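Long-range contact in topoisomerase IV subunit A (Escherichia coli, PDB 1ZVT), which forms, with its partner subunit, the enzyme that decatenates and relaxes DNA, its C-terminal beta-pinwheel domain probably binding DNA and helping select substrates: residues L147-A153 / D188-Y194. Residues are numbered along the deposited sequence; the frame is centred on the assembly and turned at random.
Sequences LLAITQA and DGLAQLY
Ile150 O is gripped by two backbone N-H groups at once: Ala191 N at 2.9 Å and Gln192 N at 3.1 Å, both in its carbonyl plane. The Gln192 bond is the straighter, 163° at the hydrogen against 139° for Ala191. Two consecutive residues thus face Ile150, which defines a classic beta bulge, and the register slips by one before Thr151 meets Leu190. Towards Leu148 and Tyr194 the pairing is regular antiparallel, with Tyr194 N giving a 2.8 Å bond to Leu148 O. The strands 146-151 and 190-196 are neighbours in one four-stranded blade of the beta-pinwheel, 190-196 at its edge, in a 3-1-2-4 strand order that three other four-stranded sheets of the chain repeat. On one face Ala149 CB packs against Leu190 CD1 (3.6 Å), while Leu193 CD1 meets Leu147 CD2, and both leucines touch Leu99 of another blade. On the other, the Tyr194 ring turns an edge to Leu148 CD2 and Ile150 CD1; with CG anti to the carbonyl carbon (chi1 -46°) it lies alongside Leu148. On the other side of the bulge, Asp188 OD1 accepts from Ala153 N at 3.0 Å, met from above the carboxylate plane, and OD2 takes a water bond shared with Thr151 OG1, itself bonded to Arg155 N. An alanine in place of Asp188 would probably leave Ala153 N without this acceptor and the water without one of its holds. Gln152 N closes the strand end on Gly189 O (2.8 Å).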
loop_
_atom_site.group_PDB
_atom_site.type_symbol
_atom_site.label_atom_id
_atom_site.label_comp_id
_atom_site.label_asym_id
_atom_site.label_seq_id
_atom_site.Cartn_x
_atom_site.Cartn_y
_atom_site.Cartn_z
ATOM N N LEU A 147 13.618 -0.054 5.043
ATOM C CA LEU A 147 12.251 0.275 5.453
ATOM C C LEU A 147 12.336 1.535 6.304
ATOM O O LEU A 147 13.210 1.645 7.160
ATOM C CB LEU A 147 11.672 -0.893 6.280
ATOM C CG LEU A 147 10.249 -0.774 6.847
ATOM C CD1 LEU A 147 9.654 -2.160 7.047
ATOM C CD2 LEU A 147 10.226 0.031 8.154
ATOM N N LEU A 148 11.450 2.491 6.049
ATOM C CA LEU A 148 11.431 3.727 6.818
ATOM C C LEU A 148 10.012 3.928 7.304
ATOM O O LEU A 148 9.057 3.913 6.505
ATOM C CB LEU A 148 11.896 4.923 5.973
ATOM C CG LEU A 148 11.825 6.274 6.682
ATOM C CD1 LEU A 148 12.764 6.366 7.889
ATOM C CD2 LEU A 148 12.108 7.413 5.720
ATOM N N ALA A 149 9.868 4.014 8.624
ATOM C CA ALA A 149 8.554 4.186 9.229
ATOM C C ALA A 149 8.517 5.517 9.931
ATOM O O ALA A 149 9.487 5.910 10.585
ATOM C CB ALA A 149 8.309 3.065 10.293
ATOM N N ILE A 150 7.390 6.219 9.805
ATOM C CA ILE A 150 7.186 7.498 10.491
ATOM C C ILE A 150 5.843 7.415 11.203
ATOM O O ILE A 150 4.841 7.079 10.578
ATOM C CB ILE A 150 7.126 8.701 9.494
ATOM C CG1 ILE A 150 8.396 8.702 8.610
ATOM C CG2 ILE A 150 6.947 10.026 10.276
ATOM C CD1 ILE A 150 8.339 9.811 7.526
ATOM N N THR A 151 5.822 7.693 12.504
ATOM C CA THR A 151 4.565 7.620 13.259
ATOM C C THR A 151 3.780 8.938 13.285
ATOM O O THR A 151 4.334 10.016 13.001
ATOM C CB THR A 151 4.793 7.192 14.730
ATOM O OG1 THR A 151 5.428 8.248 15.458
ATOM C CG2 THR A 151 5.676 5.949 14.799
ATOM N N GLN A 152 2.516 8.842 13.702
ATOM C CA GLN A 152 1.632 9.997 13.828
ATOM C C GLN A 152 2.212 10.991 14.843
ATOM O O GLN A 152 2.040 12.206 14.709
ATOM C CB GLN A 152 0.267 9.479 14.271
ATOM C CG GLN A 152 -0.831 10.465 14.477
ATOM C CD GLN A 152 -2.079 9.792 15.026
ATOM O OE1 GLN A 152 -2.741 10.327 15.927
ATOM N NE2 GLN A 152 -2.393 8.594 14.509
ATOM N N ALA A 153 2.901 10.467 15.856
ATOM C CA ALA A 153 3.509 11.312 16.895
ATOM C C ALA A 153 4.773 12.004 16.400
ATOM O O ALA A 153 5.233 12.985 16.995
ATOM C CB ALA A 153 3.788 10.494 18.178
ATOM N N ASP A 188 -1.932 7.458 18.380
ATOM C CA ASP A 188 -0.692 7.318 17.659
ATOM C C ASP A 188 -0.896 6.212 16.645
ATOM O O ASP A 188 -1.918 5.535 16.658
ATOM C CB ASP A 188 0.462 6.979 18.594
ATOM C CG ASP A 188 1.835 7.298 17.999
ATOM O OD1 ASP A 188 1.943 7.744 16.817
ATOM O OD2 ASP A 188 2.816 7.150 18.752
ATOM N N GLY A 189 0.078 6.018 15.767
ATOM C CA GLY A 189 -0.106 5.028 14.707
ATOM C C GLY A 189 0.985 5.225 13.678
ATOM O O GLY A 189 1.746 6.202 13.750
ATOM N N LEU A 190 1.088 4.272 12.754
ATOM C CA LEU A 190 2.081 4.366 11.699
ATOM C C LEU A 190 1.463 5.245 10.592
ATOM O O LEU A 190 0.440 4.865 9.992
ATOM C CB LEU A 190 2.456 2.942 11.245
ATOM C CG LEU A 190 3.404 2.720 10.082
ATOM C CD1 LEU A 190 4.750 3.402 10.360
ATOM C CD2 LEU A 190 3.555 1.217 9.827
ATOM N N ALA A 191 2.050 6.437 10.378
ATOM C CA ALA A 191 1.568 7.455 9.424
ATOM C C ALA A 191 2.078 7.262 8.017
ATOM O O ALA A 191 1.322 7.483 7.058
ATOM C CB ALA A 191 1.987 8.843 9.886
ATOM N N GLN A 192 3.356 6.919 7.889
ATOM C CA GLN A 192 3.959 6.712 6.573
ATOM C C GLN A 192 4.869 5.506 6.654
ATOM O O GLN A 192 5.506 5.290 7.688
ATOM C CB GLN A 192 4.841 7.896 6.183
ATOM C CG GLN A 192 4.143 9.269 6.208
ATOM C CD GLN A 192 3.446 9.641 4.928
ATOM O OE1 GLN A 192 2.606 10.542 4.927
ATOM N NE2 GLN A 192 3.810 9.004 3.829
ATOM N N LEU A 193 4.952 4.747 5.572
ATOM C CA LEU A 193 5.836 3.590 5.542
ATOM C C LEU A 193 6.392 3.430 4.150
ATOM O O LEU A 193 5.616 3.228 3.182
ATOM C CB LEU A 193 5.032 2.319 5.894
ATOM C CG LEU A 193 5.764 0.969 5.982
ATOM C CD1 LEU A 193 6.855 1.003 7.068
ATOM C CD2 LEU A 193 4.787 -0.166 6.291
ATOM N N TYR A 194 7.712 3.476 4.044
ATOM C CA TYR A 194 8.378 3.410 2.721
ATOM C C TYR A 194 9.407 2.306 2.657
ATOM O O TYR A 194 9.903 1.863 3.687
ATOM C CB TYR A 194 9.130 4.719 2.472
ATOM C CG TYR A 194 8.389 5.984 2.781
ATOM C CD1 TYR A 194 8.801 6.801 3.835
ATOM C CD2 TYR A 194 7.305 6.388 2.010
ATOM C CE1 TYR A 194 8.145 7.996 4.106
ATOM C CE2 TYR A 194 6.630 7.582 2.289
ATOM C CZ TYR A 194 7.069 8.364 3.339
ATOM O OH TYR A 194 6.447 9.545 3.652
HETATM O O HOH W 1 5.438 7.391 17.943
#